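Local coordinates for protein succinate-semialdehyde dehydrogenase (NAD(P)(+)) (Marinobacter aquaeolei, PDB 3RH9) that probably oxidises succinate semialdehyde to succinate with a nicotinamide cofactor, as a member of the aldehyde dehydrogenase family, at residues L332-L345 and C384-M396. Residues are numbered along the deposited sequence; the frame is centred on the assembly and turned at random.
Sequences LINKQGFDKVKRHL and CYQEETFGPLVPM
His344 on helix 335-350 shows how one buried imidazole can tie a helix to an irregular loop, since both ring nitrogens find partners in residues 384-396. His344 NE2 donates to Glu387 OE1 at 3.0 Å, and its ND1 shares a 2.9 Å hydrogen bond with Thr389 OG1; both oxygens lie at the ring edge, in its plane, which fixes the ring's rotation. The ring and carboxylate planes stand 87° apart, and His344 NE2 meets Glu387 OE1 from above the carboxylate plane. That leaves the syn lone pair of Glu387 OE1 to Arg343 NH2 at 2.9 Å, the arginine chain bending at chi3 (69°) to bring it there, while NH1 adds a weak bond to OE2. The extended Lys340 brings its NZ to 3.7 Å from Glu387 OE1, a long salt bridge. A leucine in place of Glu387 would probably leave His344 NE2 without its acceptor and set the Arg343 guanidinium free to turn. In this aldehyde dehydrogenase fold the loop carries the chain from the short helix 383-386 into strand 393-399 of the seven-stranded mixed sheet, the side chain of Phe390 lying about 9 Å from that of Glu256, the predicted active-site residue. One turn back toward the helix N-terminus, Val341 packs over the loop, CG2 lying 3.4 Å from Gly391 CA, where a beta carbon would collide with that methyl. Leu332 CD2 touches Pro392 CD at 3.6 Å.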
ATOM      1  N   LEU A 332     -13.922  26.826 -16.336  1.00 18.63           N
ATOM      2  CA  LEU A 332     -13.287  25.510 -16.225  1.00 18.03           C
ATOM      3  C   LEU A 332     -11.841  25.651 -16.682  1.00 17.20           C
ATOM      4  O   LEU A 332     -11.490  26.643 -17.292  1.00 19.11           O
ATOM      5  CB  LEU A 332     -13.995  24.485 -17.109  1.00 17.28           C
ATOM      6  CG  LEU A 332     -15.493  24.279 -16.964  1.00 16.77           C
ATOM      7  CD1 LEU A 332     -15.941  23.228 -17.952  1.00 15.68           C
ATOM      8  CD2 LEU A 332     -15.828  23.855 -15.550  1.00 17.41           C
ATOM      9  N   ILE A 333     -11.011  24.655 -16.412  1.00 16.56           N
ATOM     10  CA  ILE A 333      -9.569  24.802 -16.564  1.00 16.48           C
ATOM     11  C   ILE A 333      -9.094  24.890 -18.016  1.00 15.99           C
ATOM     12  O   ILE A 333      -8.134  25.597 -18.316  1.00 16.30           O
ATOM     13  CB  ILE A 333      -8.826  23.641 -15.852  1.00 18.13           C
ATOM     14  CG1 ILE A 333      -7.338  23.953 -15.688  1.00 17.75           C
ATOM     15  CG2 ILE A 333      -9.052  22.316 -16.593  1.00 18.26           C
ATOM     16  CD1 ILE A 333      -7.030  24.927 -14.554  1.00 16.99           C
ATOM     17  N   ASN A 334      -9.745  24.151 -18.909  1.00 16.25           N
ATOM     18  CA  ASN A 334      -9.349  24.135 -20.321  1.00 14.66           C
ATOM     19  C   ASN A 334     -10.388  23.589 -21.280  1.00 14.28           C
ATOM     20  O   ASN A 334     -11.440  23.098 -20.873  1.00 14.49           O
ATOM     21  CB  ASN A 334      -7.980  23.463 -20.551  1.00 15.09           C
ATOM     22  CG  ASN A 334      -7.942  21.984 -20.159  1.00 15.06           C
ATOM     23  OD1 ASN A 334      -8.929  21.260 -20.254  1.00 15.75           O
ATOM     24  ND2 ASN A 334      -6.776  21.532 -19.744  1.00 14.49           N
ATOM     25  N   LYS A 335     -10.079  23.698 -22.565  1.00 15.49           N
ATOM     26  CA  LYS A 335     -11.023  23.342 -23.610  1.00 16.00           C
ATOM     27  C   LYS A 335     -11.408  21.874 -23.527  1.00 15.68           C
ATOM     28  O   LYS A 335     -12.563  21.525 -23.718  1.00 15.60           O
ATOM     29  CB  LYS A 335     -10.465  23.669 -24.997  1.00 15.28           C
ATOM     30  CG  LYS A 335     -11.526  23.574 -26.069  1.00 17.08           C
ATOM     31  CD  LYS A 335     -11.092  24.231 -27.371  1.00 20.71           C
ATOM     32  CE  LYS A 335     -12.237  24.203 -28.406  1.00 22.95           C
ATOM     33  NZ  LYS A 335     -12.748  22.810 -28.696  1.00 20.56           N
ATOM     34  N   GLN A 336     -10.446  21.016 -23.225  1.00 14.67           N
ATOM     35  CA  GLN A 336     -10.749  19.598 -23.144  1.00 16.49           C
ATOM     36  C   GLN A 336     -11.817  19.357 -22.061  1.00 17.18           C
ATOM     37  O   GLN A 336     -12.819  18.659 -22.308  1.00 16.71           O
ATOM     38  CB  GLN A 336      -9.480  18.788 -22.885  1.00 17.34           C
ATOM     39  CG  GLN A 336      -9.627  17.285 -23.089  1.00 20.11           C
ATOM     40  CD  GLN A 336      -8.410  16.505 -22.561  1.00 26.15           C
ATOM     41  OE1 GLN A 336      -8.464  15.912 -21.478  1.00 29.44           O
ATOM     42  NE2 GLN A 336      -7.305  16.529 -23.313  1.00 22.82           N
ATOM     43  N   GLY A 337     -11.611  19.961 -20.885  1.00 14.91           N
ATOM     44  CA  GLY A 337     -12.548  19.869 -19.781  1.00 13.99           C
ATOM     45  C   GLY A 337     -13.915  20.440 -20.119  1.00 15.19           C
ATOM     46  O   GLY A 337     -14.949  19.819 -19.869  1.00 13.79           O
ATOM     47  N   PHE A 338     -13.912  21.630 -20.707  1.00 15.35           N
ATOM     48  CA  PHE A 338     -15.132  22.252 -21.190  1.00 14.41           C
ATOM     49  C   PHE A 338     -15.872  21.351 -22.193  1.00 14.75           C
ATOM     50  O   PHE A 338     -17.064  21.112 -22.063  1.00 14.18           O
ATOM     51  CB  PHE A 338     -14.810  23.615 -21.812  1.00 14.40           C
ATOM     52  CG  PHE A 338     -16.019  24.394 -22.193  1.00 15.60           C
ATOM     53  CD1 PHE A 338     -16.426  24.467 -23.510  1.00 16.48           C
ATOM     54  CD2 PHE A 338     -16.776  25.036 -21.231  1.00 16.87           C
ATOM     55  CE1 PHE A 338     -17.565  25.181 -23.862  1.00 17.39           C
ATOM     56  CE2 PHE A 338     -17.909  25.746 -21.578  1.00 16.89           C
ATOM     57  CZ  PHE A 338     -18.302  25.815 -22.895  1.00 16.98           C
ATOM     58  N   ASP A 339     -15.169  20.838 -23.191  1.00 15.04           N
ATOM     59  CA  ASP A 339     -15.828  20.010 -24.189  1.00 14.83           C
ATOM     60  C   ASP A 339     -16.472  18.772 -23.562  1.00 14.79           C
ATOM     61  O   ASP A 339     -17.543  18.349 -23.980  1.00 15.17           O
ATOM     62  CB  ASP A 339     -14.865  19.642 -25.323  1.00 14.02           C
ATOM     63  CG  ASP A 339     -14.511  20.841 -26.186  1.00 15.60           C
ATOM     64  OD1 ASP A 339     -15.135  21.900 -26.000  1.00 15.83           O
ATOM     65  OD2 ASP A 339     -13.606  20.745 -27.041  1.00 17.07           O
ATOM     66  N   LYS A 340     -15.824  18.195 -22.557  1.00 15.08           N
ATOM     67  CA  LYS A 340     -16.379  17.033 -21.879  1.00 14.41           C
ATOM     68  C   LYS A 340     -17.676  17.381 -21.148  1.00 14.63           C
ATOM     69  O   LYS A 340     -18.685  16.678 -21.282  1.00 14.20           O
ATOM     70  CB  LYS A 340     -15.363  16.433 -20.907  1.00 15.32           C
ATOM     71  CG  LYS A 340     -15.822  15.123 -20.264  1.00 16.05           C
ATOM     72  CD  LYS A 340     -14.726  14.454 -19.458  1.00 16.21           C
ATOM     73  CE  LYS A 340     -15.124  13.027 -19.127  1.00 18.18           C
ATOM     74  NZ  LYS A 340     -13.974  12.235 -18.620  1.00 18.94           N
ATOM     75  N   VAL A 341     -17.662  18.463 -20.376  1.00 14.21           N
ATOM     76  CA  VAL A 341     -18.885  18.862 -19.700  1.00 14.50           C
ATOM     77  C   VAL A 341     -19.974  19.084 -20.744  1.00 14.60           C
ATOM     78  O   VAL A 341     -21.127  18.685 -20.545  1.00 14.95           O
ATOM     79  CB  VAL A 341     -18.724  20.098 -18.795  1.00 13.47           C
ATOM     80  CG1 VAL A 341     -19.999  20.332 -18.016  1.00 13.57           C
ATOM     81  CG2 VAL A 341     -17.584  19.899 -17.838  1.00 14.25           C
ATOM     82  N   LYS A 342     -19.603  19.685 -21.873  1.00 14.13           N
ATOM     83  CA  LYS A 342     -20.568  19.933 -22.930  1.00 14.21           C
ATOM     84  C   LYS A 342     -21.140  18.625 -23.451  1.00 14.26           C
ATOM     85  O   LYS A 342     -22.355  18.458 -23.525  1.00 13.99           O
ATOM     86  CB  LYS A 342     -19.947  20.722 -24.078  1.00 15.80           C
ATOM     87  CG  LYS A 342     -20.991  21.246 -25.058  1.00 17.38           C
ATOM     88  CD  LYS A 342     -20.511  22.475 -25.800  1.00 18.51           C
ATOM     89  CE  LYS A 342     -19.591  22.117 -26.943  1.00 17.78           C
ATOM     90  NZ  LYS A 342     -19.607  23.217 -27.956  1.00 21.15           N
ATOM     91  N   ARG A 343     -20.247  17.700 -23.782  1.00 13.75           N
ATOM     92  CA  ARG A 343     -20.613  16.419 -24.364  1.00 13.85           C
ATOM     93  C   ARG A 343     -21.529  15.560 -23.473  1.00 14.97           C
ATOM     94  O   ARG A 343     -22.409  14.859 -23.977  1.00 14.89           O
ATOM     95  CB  ARG A 343     -19.350  15.650 -24.762  1.00 13.64           C
ATOM     96  CG  ARG A 343     -19.630  14.236 -25.147  1.00 14.85           C
ATOM     97  CD  ARG A 343     -18.409  13.508 -25.623  1.00 15.45           C
ATOM     98  NE  ARG A 343     -17.418  13.246 -24.581  1.00 16.65           N
ATOM     99  CZ  ARG A 343     -17.540  12.327 -23.622  1.00 18.13           C
ATOM    100  NH1 ARG A 343     -18.637  11.592 -23.523  1.00 17.19           N
ATOM    101  NH2 ARG A 343     -16.558  12.158 -22.742  1.00 18.85           N
ATOM    102  N   HIS A 344     -21.315  15.621 -22.156  1.00 15.46           N
ATOM    103  CA  HIS A 344     -22.179  14.947 -21.184  1.00 14.72           C
ATOM    104  C   HIS A 344     -23.510  15.630 -21.101  1.00 14.76           C
ATOM    105  O   HIS A 344     -24.517  14.995 -20.806  1.00 15.78           O
ATOM    106  CB  HIS A 344     -21.570  14.954 -19.783  1.00 15.48           C
ATOM    107  CG  HIS A 344     -20.453  13.978 -19.605  1.00 17.44           C
ATOM    108  ND1 HIS A 344     -20.022  13.560 -18.366  1.00 17.91           N
ATOM    109  CD2 HIS A 344     -19.682  13.332 -20.511  1.00 17.48           C
ATOM    110  CE1 HIS A 344     -19.028  12.704 -18.516  1.00 18.08           C
ATOM    111  NE2 HIS A 344     -18.803  12.548 -19.806  1.00 18.11           N
ATOM    112  N   LEU A 345     -23.531  16.935 -21.316  1.00 14.43           N
ATOM    113  CA  LEU A 345     -24.820  17.608 -21.338  1.00 15.74           C
ATOM    114  C   LEU A 345     -25.609  17.175 -22.590  1.00 15.42           C
ATOM    115  O   LEU A 345     -26.725  16.685 -22.506  1.00 15.94           O
ATOM    116  CB  LEU A 345     -24.639  19.115 -21.280  1.00 15.89           C
ATOM    117  CG  LEU A 345     -25.947  19.868 -21.059  1.00 16.39           C
ATOM    118  CD1 LEU A 345     -26.656  19.360 -19.821  1.00 14.78           C
ATOM    119  CD2 LEU A 345     -25.677  21.356 -20.970  1.00 16.20           C
ATOM    120  N   CYS A 384     -22.530  10.780 -18.509  1.00 17.88           N
ATOM    121  CA  CYS A 384     -22.240  11.504 -17.285  1.00 17.39           C
ATOM    122  C   CYS A 384     -22.449  10.584 -16.093  1.00 17.68           C
ATOM    123  O   CYS A 384     -21.979  10.859 -14.995  1.00 17.62           O
ATOM    124  CB  CYS A 384     -23.102  12.765 -17.181  1.00 16.82           C
ATOM    125  SG  CYS A 384     -24.885  12.469 -17.007  1.00 19.75           S
ATOM    126  N   TYR A 385     -23.148   9.480 -16.326  1.00 18.32           N
ATOM    127  CA  TYR A 385     -23.378   8.480 -15.299  1.00 16.88           C
ATOM    128  C   TYR A 385     -22.215   7.511 -15.302  1.00 17.12           C
ATOM    129  O   TYR A 385     -21.845   6.982 -14.270  1.00 17.89           O
ATOM    130  CB  TYR A 385     -24.667   7.728 -15.597  1.00 17.23           C
ATOM    131  CG  TYR A 385     -25.092   6.724 -14.546  1.00 17.96           C
ATOM    132  CD1 TYR A 385     -24.495   5.472 -14.465  1.00 17.90           C
ATOM    133  CD2 TYR A 385     -26.118   7.019 -13.653  1.00 17.71           C
ATOM    134  CE1 TYR A 385     -24.895   4.549 -13.513  1.00 19.05           C
ATOM    135  CE2 TYR A 385     -26.531   6.106 -12.699  1.00 17.53           C
ATOM    136  CZ  TYR A 385     -25.921   4.865 -12.629  1.00 19.52           C
ATOM    137  OH  TYR A 385     -26.335   3.944 -11.670  1.00 17.55           O
ATOM    138  N   GLN A 386     -21.651   7.270 -16.474  1.00 16.91           N
ATOM    139  CA  GLN A 386     -20.580   6.304 -16.607  1.00 18.38           C
ATOM    140  C   GLN A 386     -19.202   6.931 -16.336  1.00 20.46           C
ATOM    141  O   GLN A 386     -18.285   6.269 -15.851  1.00 19.96           O
ATOM    142  CB  GLN A 386     -20.614   5.688 -17.997  1.00 18.28           C
ATOM    143  CG  GLN A 386     -21.836   4.864 -18.268  1.00 20.06           C
ATOM    144  CD  GLN A 386     -22.130   4.746 -19.755  1.00 24.16           C
ATOM    145  OE1 GLN A 386     -23.062   4.047 -20.165  1.00 24.65           O
ATOM    146  NE2 GLN A 386     -21.340   5.444 -20.574  1.00 23.14           N
ATOM    147  N   GLU A 387     -19.075   8.216 -16.649  1.00 20.02           N
ATOM    148  CA  GLU A 387     -17.812   8.923 -16.535  1.00 18.79           C
ATOM    149  C   GLU A 387     -17.940  10.000 -15.476  1.00 17.76           C
ATOM    150  O   GLU A 387     -19.033  10.436 -15.163  1.00 17.38           O
ATOM    151  CB  GLU A 387     -17.472   9.599 -17.859  1.00 18.67           C
ATOM    152  CG  GLU A 387     -17.786   8.773 -19.091  1.00 21.10           C
ATOM    153  CD  GLU A 387     -17.452   9.506 -20.389  1.00 21.84           C
ATOM    154  OE1 GLU A 387     -16.682  10.489 -20.342  1.00 22.20           O
ATOM    155  OE2 GLU A 387     -17.959   9.100 -21.457  1.00 23.91           O
ATOM    156  N   GLU A 388     -16.820  10.450 -14.929  1.00 19.12           N
ATOM    157  CA  GLU A 388     -16.885  11.614 -14.064  1.00 17.98           C
ATOM    158  C   GLU A 388     -16.797  12.870 -14.916  1.00 16.16           C
ATOM    159  O   GLU A 388     -16.006  12.951 -15.858  1.00 16.05           O
ATOM    160  CB  GLU A 388     -15.874  11.554 -12.906  1.00 16.35           C
ATOM    161  CG  GLU A 388     -14.481  12.014 -13.180  1.00 17.09           C
ATOM    162  CD  GLU A 388     -13.637  12.029 -11.894  1.00 20.43           C
ATOM    163  OE1 GLU A 388     -14.180  12.339 -10.801  1.00 18.88           O
ATOM    164  OE2 GLU A 388     -12.425  11.729 -11.979  1.00 21.20           O
ATOM    165  N   THR A 389     -17.651  13.830 -14.582  1.00 15.78           N
ATOM    166  CA  THR A 389     -17.976  14.950 -15.460  1.00 16.24           C
ATOM    167  C   THR A 389     -17.003  16.106 -15.310  1.00 15.70           C
ATOM    168  O   THR A 389     -16.718  16.811 -16.272  1.00 15.06           O
ATOM    169  CB  THR A 389     -19.423  15.441 -15.202  1.00 16.75           C
ATOM    170  OG1 THR A 389     -20.370  14.463 -15.675  1.00 15.98           O
ATOM    171  CG2 THR A 389     -19.676  16.761 -15.879  1.00 16.55           C
ATOM    172  N   PHE A 390     -16.482  16.279 -14.100  1.00 16.36           N
ATOM    173  CA  PHE A 390     -15.573  17.380 -13.798  1.00 16.88           C
ATOM    174  C   PHE A 390     -16.047  18.726 -14.336  1.00 16.67           C
ATOM    175  O   PHE A 390     -15.316  19.420 -15.025  1.00 17.45           O
ATOM    176  CB  PHE A 390     -14.172  17.069 -14.305  1.00 16.79           C
ATOM    177  CG  PHE A 390     -13.226  16.681 -13.221  1.00 17.52           C
ATOM    178  CD1 PHE A 390     -13.612  15.786 -12.246  1.00 18.58           C
ATOM    179  CD2 PHE A 390     -11.959  17.226 -13.163  1.00 18.34           C
ATOM    180  CE1 PHE A 390     -12.759  15.435 -11.227  1.00 19.40           C
ATOM    181  CE2 PHE A 390     -11.089  16.871 -12.146  1.00 20.67           C
ATOM    182  CZ  PHE A 390     -11.492  15.969 -11.176  1.00 19.01           C
ATOM    183  N   GLY A 391     -17.277  19.085 -14.005  1.00 16.16           N
ATOM    184  CA  GLY A 391     -17.855  20.340 -14.434  1.00 16.42           C
ATOM    185  C   GLY A 391     -19.119  20.620 -13.645  1.00 16.96           C
ATOM    186  O   GLY A 391     -19.575  19.776 -12.872  1.00 16.29           O
ATOM    187  N   PRO A 392     -19.690  21.816 -13.822  1.00 16.84           N
ATOM    188  CA  PRO A 392     -20.825  22.278 -13.027  1.00 17.69           C
ATOM    189  C   PRO A 392     -22.132  21.669 -13.490  1.00 18.21           C
ATOM    190  O   PRO A 392     -23.108  22.391 -13.625  1.00 19.69           O
ATOM    191  CB  PRO A 392     -20.850  23.771 -13.322  1.00 17.30           C
ATOM    192  CG  PRO A 392     -20.292  23.848 -14.679  1.00 18.46           C
ATOM    193  CD  PRO A 392     -19.141  22.910 -14.630  1.00 17.34           C
ATOM    194  N   LEU A 393     -22.154  20.361 -13.699  1.00 17.57           N
ATOM    195  CA  LEU A 393     -23.346  19.672 -14.162  1.00 17.26           C
ATOM    196  C   LEU A 393     -23.925  18.821 -13.046  1.00 19.19           C
ATOM    197  O   LEU A 393     -23.180  18.147 -12.332  1.00 20.75           O
ATOM    198  CB  LEU A 393     -22.977  18.782 -15.337  1.00 17.53           C
ATOM    199  CG  LEU A 393     -24.074  17.918 -15.942  1.00 19.14           C
ATOM    200  CD1 LEU A 393     -25.313  18.765 -16.265  1.00 18.27           C
ATOM    201  CD2 LEU A 393     -23.523  17.225 -17.183  1.00 16.79           C
ATOM    202  N   VAL A 394     -25.246  18.838 -12.887  1.00 18.59           N
ATOM    203  CA  VAL A 394     -25.871  18.050 -11.830  1.00 18.99           C
ATOM    204  C   VAL A 394     -26.875  17.073 -12.410  1.00 20.00           C
ATOM    205  O   VAL A 394     -28.000  17.458 -12.719  1.00 22.25           O
ATOM    206  CB  VAL A 394     -26.611  18.941 -10.813  1.00 19.78           C
ATOM    207  CG1 VAL A 394     -27.299  18.069  -9.747  1.00 18.02           C
ATOM    208  CG2 VAL A 394     -25.662  19.965 -10.191  1.00 16.97           C
ATOM    209  N   PRO A 395     -26.474  15.807 -12.571  1.00 19.12           N
ATOM    210  CA  PRO A 395     -27.356  14.819 -13.208  1.00 19.68           C
ATOM    211  C   PRO A 395     -28.184  13.998 -12.206  1.00 20.37           C
ATOM    212  O   PRO A 395     -27.633  13.372 -11.298  1.00 18.93           O
ATOM    213  CB  PRO A 395     -26.378  13.927 -13.986  1.00 17.52           C
ATOM    214  CG  PRO A 395     -25.033  14.622 -13.888  1.00 18.99           C
ATOM    215  CD  PRO A 395     -25.080  15.364 -12.589  1.00 19.26           C
HETATM  216  N   MSE A 396     -29.503  14.005 -12.382  1.00 19.59           N
HETATM  217  CA  MSE A 396     -30.401  13.410 -11.405  1.00 19.37           C
HETATM  218  C   MSE A 396     -30.994  12.086 -11.876  1.00 20.89           C
HETATM  219  O   MSE A 396     -31.653  12.023 -12.916  1.00 22.06           O
HETATM  220  CB  MSE A 396     -31.519  14.383 -11.078  1.00 20.41           C
HETATM  221  CG  MSE A 396     -31.054  15.721 -10.534  1.00 24.62           C
HETATM  222 SE   MSE A 396     -32.583  16.646  -9.727  1.00 44.89          SE
HETATM  223  CE  MSE A 396     -31.975  18.478  -9.765  1.00 26.28           C
TER
HETATM  224  O   HOH W   1     -14.613  17.897 -17.894  1.00 14.07           O
HETATM  225  O   HOH W   2     -24.544  11.993 -20.304  1.00 16.16           O